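Local atomic coordinates of probable E3 ubiquitin-protein ligase HERC1 (Homo sapiens, PDB entry 4QT6), a protein that is a probable E3 ubiquitin ligase of the HECT type, whose SPRY domain, the part described here, is likely to serve in protein recognition. Residues Gln40-Asn49 against Gly148-Arg159; Gly23-Ser31 against Ser60-Asn68. All blocks are in the same frame, centred on the assembly; numbering follows the deposited sequence.

Contact 1: Gln40-Asn49 against Gly148-Arg159; sequences QWKFYIVKEN and GEKVKICDMQMR. With ARF (formamide), chain E; ARF (formamide), chain F.
Phe-43 and Ile-153 meet as a non-hydrogen-bonded antiparallel pair on the buried face of the sheet. The ring atom CE1 of Phe-43 lies 3.9 Å from CG1 of Ile-153, while its CD1 touches Val-151 CG1 at 3.7 Å. With its CG1 anti to the backbone N (chi1 -167°), Ile-153 also reaches Trp-41, whose CD1 sits against the same CG1. The indole NE1 in turn rides over one face of the Phe-43 ring, offset toward its rim. Beyond this row lie Val-57 and Val-140 of the opposing sheet, so the two strands form one layer of the SPRY beta-sandwich, with strand 150-154 joined to strand 38-47 across a long chain separation. Backbone bonds pair Lys-42 with Cys-154 and Tyr-44 with Lys-152. At the far end Val-46 and Lys-47 both face Lys-150, a classic beta bulge: Lys-150 O takes a good bond from Lys-47 N and a weak one from Val-46 N. On the outward face, Cys-154 SG packs 4.0 Å from Tyr-44 CB. Lys-42 runs out extended over the type I turn from Asp-155 to Met-158, and its NZ gives a 2.7 Å hydrogen bond to Met-158 O. At the opposite end, water 2 sits within hydrogen-bonding distance of both Asn-49 OD1 (2.8 Å) and Glu-149 OE2 (2.7 Å), the latter in a carboxylate also held by Ser-144 and His-20.

Contact 2: Gly23-Ser31 against Ser60-Asn68; sequences GGKGYGLAS and SRWPVHDFN
Tyr-27 and Phe-67 form the tight part of this contact, an edge-to-face aromatic pair with centroids 5.0 Å apart and planes at 64°. The Tyr-27 edge drives into the Phe-67 face, CD2 standing 3.5 Å from Phe-67 CG. Both rings leave their backbones with CG between N and the carbonyl carbon (chi1 64° and 66°), which brings the two side chains across each other at about a right angle. Val-64 comes at Tyr-27 from the opposite direction and lays CG1 over the phenol face, a CH-pi contact 4.2 Å from the centroid. The phenol OH meets the rim of the Trp-62 indole, near its plane, at CZ3. Further along strand 26-30, Leu-29 splits its branches: CD1 rests on Ser-60 CB, and CD2 packs 3.8 Å from Trp-62 CE3. Here the loop that follows strand 55-60 folds back over the outer face of one sheet of the SPRY sandwich, with Met-75 of strand 75-79 also touching Tyr-27 and Val-64. The other end is looser and wetter. Lys-25 brings its CB to Phe-67 CE2, but its NZ meets Asn-68 OD1 by way of water 3, with a weak 3.3 Å bond from NZ to the water. Were Phe-67 replaced by an alanine, the Tyr-27 edge would be likely to lose the face it drives into, with a gap opening beside Lys-25 CB. No direct hydrogen bond crosses between the segments, which implies that the loop is held to this strand by aromatic and aliphatic packing.

How the contacts relate
The two contacts occupy different sheets of the same sandwich. Contact 1 joins neighbouring strands within the seven-stranded sheet, and contact 2 lays a loop on strand 26-30 of the six-stranded one; their centres are about 17 Å apart. They meet where Ile-153 CD1 packs 4.0 Å from Ala-30 CB, between the sheets. Both are partly buried, yet by different means: contact 1 is knit by main-chain hydrogen bonds and turns its apolar side chains inward to the core, whereas contact 2 relies on side-chain packing and buries less than half as much surface, 418 against 943 Å². Strands 26-30 and 38-47 are consecutive, and the segments alternate along the chain.

Contact 1: Gln40-Asn49 against Gly148-Arg159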
loop_
_atom_site.group_PDB
_atom_site.type_symbol
_atom_site.label_atom_id
_atom_site.label_comp_id
_atom_site.label_asym_id
_atom_site.label_seq_id
_atom_site.Cartn_x
_atom_site.Cartn_y
_atom_site.Cartn_z
ATOM N N GLN A 40 -12.494 1.983 -4.253
ATOM C CA GLN A 40 -12.057 0.635 -3.915
ATOM C C GLN A 40 -11.142 0.097 -5.043
ATOM O O GLN A 40 -11.407 0.328 -6.227
ATOM C CB GLN A 40 -13.301 -0.224 -3.756
ATOM C CG GLN A 40 -13.090 -1.562 -3.108
ATOM C CD GLN A 40 -14.396 -2.305 -2.878
ATOM O OE1 GLN A 40 -15.445 -1.698 -2.662
ATOM N NE2 GLN A 40 -14.340 -3.616 -2.963
ATOM N N TRP A 41 -10.079 -0.606 -4.668
ATOM C CA TRP A 41 -9.184 -1.234 -5.636
ATOM C C TRP A 41 -8.485 -2.417 -4.957
ATOM O O TRP A 41 -8.704 -2.679 -3.764
ATOM C CB TRP A 41 -8.163 -0.232 -6.200
ATOM C CG TRP A 41 -7.111 0.106 -5.216
ATOM C CD1 TRP A 41 -5.848 -0.395 -5.177
ATOM C CD2 TRP A 41 -7.209 1.028 -4.116
ATOM N NE1 TRP A 41 -5.168 0.129 -4.132
ATOM C CE2 TRP A 41 -5.963 1.023 -3.472
ATOM C CE3 TRP A 41 -8.222 1.872 -3.637
ATOM C CZ2 TRP A 41 -5.687 1.797 -2.344
ATOM C CZ3 TRP A 41 -7.966 2.638 -2.504
ATOM C CH2 TRP A 41 -6.696 2.597 -1.869
ATOM N N LYS A 42 -7.642 -3.128 -5.705
ATOM C CA LYS A 42 -6.880 -4.222 -5.140
ATOM C C LYS A 42 -5.399 -4.111 -5.448
ATOM O O LYS A 42 -5.004 -3.553 -6.451
ATOM C CB LYS A 42 -7.393 -5.579 -5.649
ATOM C CG LYS A 42 -8.819 -5.875 -5.261
ATOM C CD LYS A 42 -9.258 -7.227 -5.756
ATOM C CE LYS A 42 -10.651 -7.552 -5.267
ATOM N NZ LYS A 42 -11.198 -8.730 -5.987
ATOM N N PHE A 43 -4.586 -4.596 -4.514
ATOM C CA PHE A 43 -3.193 -4.902 -4.796
ATOM C C PHE A 43 -3.043 -6.397 -4.896
ATOM O O PHE A 43 -3.664 -7.131 -4.125
ATOM C CB PHE A 43 -2.285 -4.378 -3.697
ATOM C CG PHE A 43 -2.126 -2.879 -3.695
ATOM C CD1 PHE A 43 -1.510 -2.245 -4.760
ATOM C CD2 PHE A 43 -2.511 -2.130 -2.616
ATOM C CE1 PHE A 43 -1.332 -0.876 -4.763
ATOM C CE2 PHE A 43 -2.315 -0.751 -2.604
ATOM C CZ PHE A 43 -1.705 -0.143 -3.660
ATOM N N TYR A 44 -2.224 -6.848 -5.851
ATOM C CA TYR A 44 -1.928 -8.262 -6.018
ATOM C C TYR A 44 -0.421 -8.423 -5.852
ATOM O O TYR A 44 0.372 -7.703 -6.489
ATOM C CB TYR A 44 -2.387 -8.746 -7.383
ATOM C CG TYR A 44 -1.967 -10.152 -7.667
ATOM C CD1 TYR A 44 -2.573 -11.215 -7.010
ATOM C CD2 TYR A 44 -0.947 -10.419 -8.569
ATOM C CE1 TYR A 44 -2.184 -12.524 -7.265
ATOM C CE2 TYR A 44 -0.544 -11.723 -8.817
ATOM C CZ TYR A 44 -1.172 -12.764 -8.158
ATOM O OH TYR A 44 -0.804 -14.075 -8.412
ATOM N N ILE A 45 -0.022 -9.328 -4.966
ATOM C CA ILE A 45 1.397 -9.505 -4.657
ATOM C C ILE A 45 2.041 -10.460 -5.679
ATOM O O ILE A 45 1.881 -11.692 -5.631
ATOM C CB ILE A 45 1.659 -9.971 -3.204
ATOM C CG1 ILE A 45 0.839 -9.150 -2.187
ATOM C CG2 ILE A 45 3.139 -9.907 -2.895
ATOM C CD1 ILE A 45 1.079 -7.667 -2.188
ATOM N N VAL A 46 2.750 -9.867 -6.634
ATOM C CA VAL A 46 3.307 -10.637 -7.756
ATOM C C VAL A 46 4.509 -11.474 -7.313
ATOM O O VAL A 46 4.653 -12.650 -7.705
ATOM C CB VAL A 46 3.690 -9.713 -8.931
ATOM C CG1 VAL A 46 4.464 -10.474 -9.986
ATOM C CG2 VAL A 46 2.450 -9.098 -9.580
ATOM N N LYS A 47 5.406 -10.846 -6.572
ATOM C CA LYS A 47 6.665 -11.455 -6.171
ATOM C C LYS A 47 7.019 -10.977 -4.766
ATOM O O LYS A 47 7.064 -9.772 -4.490
ATOM C CB LYS A 47 7.772 -11.099 -7.170
ATOM C CG LYS A 47 9.146 -11.690 -6.865
ATOM C CD LYS A 47 9.128 -13.205 -6.880
ATOM C CE LYS A 47 10.463 -13.807 -6.429
ATOM N NZ LYS A 47 10.760 -13.611 -4.974
ATOM N N GLU A 48 7.264 -11.944 -3.881
ATOM C CA GLU A 48 7.750 -11.676 -2.545
ATOM C C GLU A 48 8.618 -12.848 -2.067
ATOM O O GLU A 48 8.707 -13.869 -2.748
ATOM C CB GLU A 48 6.574 -11.439 -1.575
ATOM C CG GLU A 48 6.411 -9.972 -1.149
ATOM C CD GLU A 48 7.492 -9.512 -0.184
ATOM O OE1 GLU A 48 7.408 -8.370 0.334
ATOM O OE2 GLU A 48 8.451 -10.292 0.074
ATOM N N ASN A 49 9.256 -12.653 -0.919
ATOM C CA ASN A 49 9.950 -13.729 -0.179
ATOM C C ASN A 49 9.019 -14.247 0.892
ATOM O O ASN A 49 8.826 -13.600 1.918
ATOM C CB ASN A 49 11.238 -13.194 0.427
ATOM C CG ASN A 49 12.169 -12.640 -0.615
ATOM O OD1 ASN A 49 12.417 -11.430 -0.683
ATOM N ND2 ASN A 49 12.663 -13.517 -1.471
ATOM N N GLY A 148 13.631 -6.457 -5.714
ATOM C CA GLY A 148 12.984 -7.631 -6.296
ATOM C C GLY A 148 11.507 -7.858 -6.114
ATOM O O GLY A 148 10.882 -8.578 -6.912
ATOM N N GLU A 149 10.944 -7.314 -5.045
ATOM C CA GLU A 149 9.526 -7.525 -4.787
ATOM C C GLU A 149 8.739 -6.846 -5.890
ATOM O O GLU A 149 9.207 -5.867 -6.453
ATOM C CB GLU A 149 9.086 -6.926 -3.458
ATOM C CG GLU A 149 9.724 -7.499 -2.198
ATOM C CD GLU A 149 11.004 -6.801 -1.809
ATOM O OE1 GLU A 149 11.524 -5.983 -2.583
ATOM O OE2 GLU A 149 11.503 -7.079 -0.708
ATOM N N LYS A 150 7.544 -7.360 -6.177
ATOM C CA LYS A 150 6.670 -6.785 -7.205
ATOM C C LYS A 150 5.215 -6.795 -6.768
ATOM O O LYS A 150 4.717 -7.809 -6.273
ATOM C CB LYS A 150 6.783 -7.546 -8.538
ATOM C CG LYS A 150 8.151 -7.518 -9.178
ATOM C CD LYS A 150 8.071 -8.149 -10.558
ATOM C CE LYS A 150 9.467 -8.292 -11.157
ATOM N NZ LYS A 150 9.478 -8.372 -12.640
ATOM N N VAL A 151 4.538 -5.664 -6.937
ATOM C CA VAL A 151 3.109 -5.536 -6.591
ATOM C C VAL A 151 2.357 -4.949 -7.772
ATOM O O VAL A 151 2.781 -3.938 -8.348
ATOM C CB VAL A 151 2.919 -4.627 -5.346
ATOM C CG1 VAL A 151 1.444 -4.466 -4.967
ATOM C CG2 VAL A 151 3.704 -5.176 -4.161
ATOM N N LYS A 152 1.220 -5.550 -8.099
ATOM C CA LYS A 152 0.349 -5.071 -9.147
ATOM C C LYS A 152 -0.831 -4.301 -8.558
ATOM O O LYS A 152 -1.444 -4.756 -7.587
ATOM C CB LYS A 152 -0.173 -6.264 -9.952
ATOM C CG LYS A 152 -1.099 -5.901 -11.096
ATOM C CD LYS A 152 -1.419 -7.104 -11.962
ATOM C CE LYS A 152 -2.392 -6.719 -13.059
ATOM N NZ LYS A 152 -2.534 -7.755 -14.119
ATOM N N ILE A 153 -1.164 -3.170 -9.173
ATOM C CA ILE A 153 -2.386 -2.469 -8.818
ATOM C C ILE A 153 -3.502 -2.872 -9.795
ATOM O O ILE A 153 -3.284 -2.910 -11.006
ATOM C CB ILE A 153 -2.152 -0.928 -8.715
ATOM C CG1 ILE A 153 -3.348 -0.248 -8.029
ATOM C CG2 ILE A 153 -1.832 -0.307 -10.058
ATOM C CD1 ILE A 153 -3.096 1.213 -7.673
ATOM N N CYS A 154 -4.683 -3.155 -9.256
ATOM C CA CYS A 154 -5.808 -3.787 -9.945
ATOM C C CYS A 154 -7.122 -3.118 -9.659
ATOM O O CYS A 154 -7.327 -2.581 -8.575
ATOM C CB CYS A 154 -6.029 -5.193 -9.385
ATOM S SG CYS A 154 -4.643 -6.294 -9.505
ATOM N N ASP A 155 -8.037 -3.222 -10.611
ATOM C CA ASP A 155 -9.408 -2.777 -10.413
ATOM C C ASP A 155 -10.118 -3.702 -9.426
ATOM O O ASP A 155 -9.689 -4.840 -9.165
ATOM C CB ASP A 155 -10.163 -2.725 -11.739
ATOM C CG ASP A 155 -10.637 -4.096 -12.197
ATOM O OD1 ASP A 155 -11.747 -4.519 -11.787
ATOM O OD2 ASP A 155 -9.902 -4.742 -12.968
HETATM N N MSE A 156 -11.221 -3.232 -8.859
HETATM C CA MSE A 156 -11.840 -3.951 -7.749
HETATM C C MSE A 156 -12.510 -5.250 -8.159
HETATM O O MSE A 156 -12.838 -6.061 -7.287
HETATM C CB MSE A 156 -12.816 -2.998 -7.046
HETATM C CG MSE A 156 -14.181 -3.026 -7.708
HETATM SE SE MSE A 156 -15.485 -1.991 -6.631
HETATM C CE MSE A 156 -16.624 -3.411 -5.895
ATOM N N GLN A 157 -12.718 -5.477 -9.455
ATOM C CA GLN A 157 -13.312 -6.728 -9.924
ATOM C C GLN A 157 -12.302 -7.749 -10.451
ATOM O O GLN A 157 -12.676 -8.849 -10.893
ATOM C CB GLN A 157 -14.323 -6.405 -10.980
ATOM C CG GLN A 157 -15.412 -5.519 -10.420
ATOM C CD GLN A 157 -16.641 -5.562 -11.268
ATOM O OE1 GLN A 157 -17.562 -6.301 -10.948
ATOM N NE2 GLN A 157 -16.647 -4.804 -12.393
HETATM N N MSE A 158 -11.028 -7.380 -10.413
HETATM C CA MSE A 158 -9.958 -8.334 -10.686
HETATM C C MSE A 158 -9.923 -9.358 -9.576
HETATM O O MSE A 158 -10.078 -9.035 -8.392
HETATM C CB MSE A 158 -8.642 -7.568 -10.780
HETATM C CG MSE A 158 -7.526 -8.440 -11.333
HETATM SE SE MSE A 158 -6.308 -7.288 -12.357
HETATM C CE MSE A 158 -7.607 -7.005 -13.837
ATOM N N ARG A 159 -9.709 -10.622 -9.935
ATOM C CA ARG A 159 -9.640 -11.689 -8.942
ATOM C C ARG A 159 -8.884 -12.901 -9.504
ATOM O O ARG A 159 -8.517 -12.888 -10.674
ATOM C CB ARG A 159 -11.057 -12.117 -8.517
ATOM C CG ARG A 159 -11.863 -12.749 -9.648
ATOM C CD ARG A 159 -13.270 -13.151 -9.212
ATOM N NE ARG A 159 -13.247 -14.277 -8.283
ATOM C CZ ARG A 159 -14.326 -14.830 -7.719
ATOM N NH1 ARG A 159 -15.551 -14.369 -7.977
ATOM N NH2 ARG A 159 -14.179 -15.857 -6.883
ATOM O OXT ARG A 159 -8.643 -13.895 -8.802
HETATM N N ARF E . -5.935 -15.148 -9.471
HETATM C C ARF E . -4.988 -14.361 -10.000
HETATM O O ARF E . -5.330 -13.513 -10.791
HETATM N N ARF F . -5.705 3.450 -9.052
HETATM C C ARF F . -5.271 2.601 -10.000
HETATM O O ARF F . -4.221 2.854 -10.586
HETATM O O HOH W 1 -10.713 -0.278 -8.845
HETATM O O HOH W 2 11.112 -9.350 0.712
#

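Contact 2: Gly23-Ser31 against Ser60-Asn68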
loop_
_atom_site.group_PDB
_atom_site.type_symbol
_atom_site.label_atom_id
_atom_site.label_comp_id
_atom_site.label_asym_id
_atom_site.label_seq_id
_atom_site.Cartn_x
_atom_site.Cartn_y
_atom_site.Cartn_z
ATOM N N GLY A 23 18.843 1.002 -4.582
ATOM C CA GLY A 23 18.916 2.209 -3.781
ATOM C C GLY A 23 18.425 2.052 -2.358
ATOM O O GLY A 23 18.457 3.023 -1.596
ATOM N N GLY A 24 17.989 0.841 -1.997
ATOM C CA GLY A 24 17.522 0.527 -0.639
ATOM C C GLY A 24 16.007 0.618 -0.532
ATOM O O GLY A 24 15.289 0.313 -1.479
ATOM N N LYS A 25 15.524 1.047 0.624
ATOM C CA LYS A 25 14.077 1.120 0.861
ATOM C C LYS A 25 13.428 2.106 -0.110
ATOM O O LYS A 25 14.049 3.073 -0.569
ATOM C CB LYS A 25 13.795 1.522 2.301
ATOM C CG LYS A 25 14.357 0.550 3.331
ATOM C CD LYS A 25 13.896 0.948 4.713
ATOM C CE LYS A 25 14.622 0.208 5.817
ATOM N NZ LYS A 25 14.046 0.636 7.118
ATOM N N GLY A 26 12.150 1.879 -0.434
ATOM C CA GLY A 26 11.531 2.705 -1.464
ATOM C C GLY A 26 10.018 2.681 -1.434
ATOM O O GLY A 26 9.428 1.985 -0.610
ATOM N N TYR A 27 9.411 3.426 -2.359
ATOM C CA TYR A 27 7.949 3.492 -2.466
ATOM C C TYR A 27 7.537 3.843 -3.881
ATOM O O TYR A 27 8.330 4.329 -4.689
ATOM C CB TYR A 27 7.364 4.534 -1.499
ATOM C CG TYR A 27 7.793 5.943 -1.812
ATOM C CD1 TYR A 27 7.169 6.675 -2.806
ATOM C CD2 TYR A 27 8.862 6.518 -1.160
ATOM C CE1 TYR A 27 7.601 7.939 -3.143
ATOM C CE2 TYR A 27 9.273 7.790 -1.458
ATOM C CZ TYR A 27 8.660 8.492 -2.458
ATOM O OH TYR A 27 9.067 9.770 -2.769
ATOM N N GLY A 28 6.265 3.619 -4.147
ATOM C CA GLY A 28 5.641 4.147 -5.341
ATOM C C GLY A 28 4.155 4.386 -5.134
ATOM O O GLY A 28 3.469 3.583 -4.512
ATOM N N LEU A 29 3.703 5.509 -5.669
ATOM C CA LEU A 29 2.299 5.907 -5.672
ATOM C C LEU A 29 1.650 5.736 -7.032
ATOM O O LEU A 29 2.305 5.844 -8.078
ATOM C CB LEU A 29 2.140 7.374 -5.256
ATOM C CG LEU A 29 2.183 7.681 -3.748
ATOM C CD1 LEU A 29 3.468 7.231 -3.057
ATOM C CD2 LEU A 29 1.969 9.177 -3.579
ATOM N N ALA A 30 0.336 5.549 -6.994
ATOM C CA ALA A 30 -0.464 5.495 -8.201
ATOM C C ALA A 30 -0.519 6.854 -8.881
ATOM O O ALA A 30 -0.287 7.906 -8.266
ATOM C CB ALA A 30 -1.855 5.006 -7.890
ATOM N N SER A 31 -0.914 6.842 -10.147
ATOM C CA SER A 31 -1.023 8.069 -10.904
ATOM C C SER A 31 -2.087 9.032 -10.401
ATOM O O SER A 31 -1.847 10.269 -10.287
ATOM C CB SER A 31 -1.298 7.715 -12.374
ATOM O OG SER A 31 -0.229 6.977 -12.923
ATOM N N SER A 60 -1.047 7.086 0.471
ATOM C CA SER A 60 -0.054 8.110 0.789
ATOM C C SER A 60 -0.486 9.488 0.326
ATOM O O SER A 60 -1.128 9.655 -0.727
ATOM C CB SER A 60 1.274 7.790 0.117
ATOM O OG SER A 60 2.291 8.693 0.528
ATOM N N ARG A 61 -0.046 10.479 1.098
ATOM C CA ARG A 61 0.021 11.855 0.640
ATOM C C ARG A 61 1.116 12.032 -0.384
ATOM O O ARG A 61 2.056 11.225 -0.461
ATOM C CB ARG A 61 0.361 12.769 1.819
ATOM C CG ARG A 61 -0.723 12.855 2.847
ATOM C CD ARG A 61 -0.265 13.772 3.969
ATOM N NE ARG A 61 -1.407 14.188 4.778
ATOM C CZ ARG A 61 -1.751 13.688 5.959
ATOM N NH1 ARG A 61 -1.053 12.736 6.582
ATOM N NH2 ARG A 61 -2.812 14.195 6.551
ATOM N N TRP A 62 1.031 13.122 -1.143
ATOM C CA TRP A 62 2.114 13.543 -2.016
ATOM C C TRP A 62 2.321 15.048 -1.829
ATOM O O TRP A 62 1.338 15.785 -1.869
ATOM C CB TRP A 62 1.768 13.243 -3.460
ATOM C CG TRP A 62 2.882 13.589 -4.391
ATOM C CD1 TRP A 62 2.914 14.614 -5.284
ATOM C CD2 TRP A 62 4.129 12.899 -4.518
ATOM N NE1 TRP A 62 4.117 14.615 -5.954
ATOM C CE2 TRP A 62 4.874 13.569 -5.504
ATOM C CE3 TRP A 62 4.680 11.785 -3.896
ATOM C CZ2 TRP A 62 6.145 13.158 -5.877
ATOM C CZ3 TRP A 62 5.938 11.377 -4.267
ATOM C CH2 TRP A 62 6.649 12.053 -5.256
ATOM N N PRO A 63 3.560 15.524 -1.632
ATOM C CA PRO A 63 4.806 14.759 -1.608
ATOM C C PRO A 63 5.013 13.894 -0.367
ATOM O O PRO A 63 4.325 14.054 0.631
ATOM C CB PRO A 63 5.881 15.864 -1.640
ATOM C CG PRO A 63 5.222 17.020 -0.991
ATOM C CD PRO A 63 3.802 16.971 -1.476
ATOM N N VAL A 64 5.931 12.946 -0.481
ATOM C CA VAL A 64 6.326 12.069 0.606
ATOM C C VAL A 64 7.567 12.673 1.265
ATOM O O VAL A 64 8.571 12.952 0.587
ATOM C CB VAL A 64 6.652 10.661 0.064
ATOM C CG1 VAL A 64 7.331 9.784 1.112
ATOM C CG2 VAL A 64 5.366 10.005 -0.426
ATOM N N HIS A 65 7.490 12.894 2.573
ATOM C CA HIS A 65 8.662 13.322 3.355
ATOM C C HIS A 65 9.223 12.225 4.250
ATOM O O HIS A 65 10.419 12.220 4.545
ATOM C CB HIS A 65 8.290 14.531 4.205
ATOM C CG HIS A 65 7.906 15.726 3.394
ATOM N ND1 HIS A 65 6.640 16.264 3.415
ATOM C CD2 HIS A 65 8.613 16.464 2.508
ATOM C CE1 HIS A 65 6.583 17.290 2.585
ATOM N NE2 HIS A 65 7.769 17.433 2.025
ATOM N N ASP A 66 8.364 11.320 4.705
ATOM C CA ASP A 66 8.744 10.217 5.552
ATOM C C ASP A 66 8.058 8.986 4.993
ATOM O O ASP A 66 6.830 8.981 4.874
ATOM C CB ASP A 66 8.272 10.490 6.988
ATOM C CG ASP A 66 8.670 9.401 7.967
ATOM O OD1 ASP A 66 9.211 8.353 7.558
ATOM O OD2 ASP A 66 8.397 9.567 9.179
ATOM N N PHE A 67 8.840 7.991 4.564
ATOM C CA PHE A 67 8.285 6.705 4.147
ATOM C C PHE A 67 8.742 5.525 4.985
ATOM O O PHE A 67 8.571 4.399 4.588
ATOM C CB PHE A 67 8.502 6.449 2.631
ATOM C CG PHE A 67 9.945 6.268 2.200
ATOM C CD1 PHE A 67 10.711 7.350 1.828
ATOM C CD2 PHE A 67 10.468 4.999 2.030
ATOM C CE1 PHE A 67 12.022 7.173 1.376
ATOM C CE2 PHE A 67 11.770 4.810 1.588
ATOM C CZ PHE A 67 12.543 5.899 1.257
ATOM N N ASN A 68 9.295 5.795 6.178
ATOM C CA ASN A 68 9.599 4.756 7.157
ATOM C C ASN A 68 8.282 4.315 7.760
ATOM O O ASN A 68 7.589 5.120 8.396
ATOM C CB ASN A 68 10.499 5.351 8.249
ATOM C CG ASN A 68 10.876 4.370 9.341
ATOM O OD1 ASN A 68 10.435 3.222 9.387
ATOM N ND2 ASN A 68 11.727 4.841 10.253
HETATM O O HOH W 3 10.848 1.443 6.824
#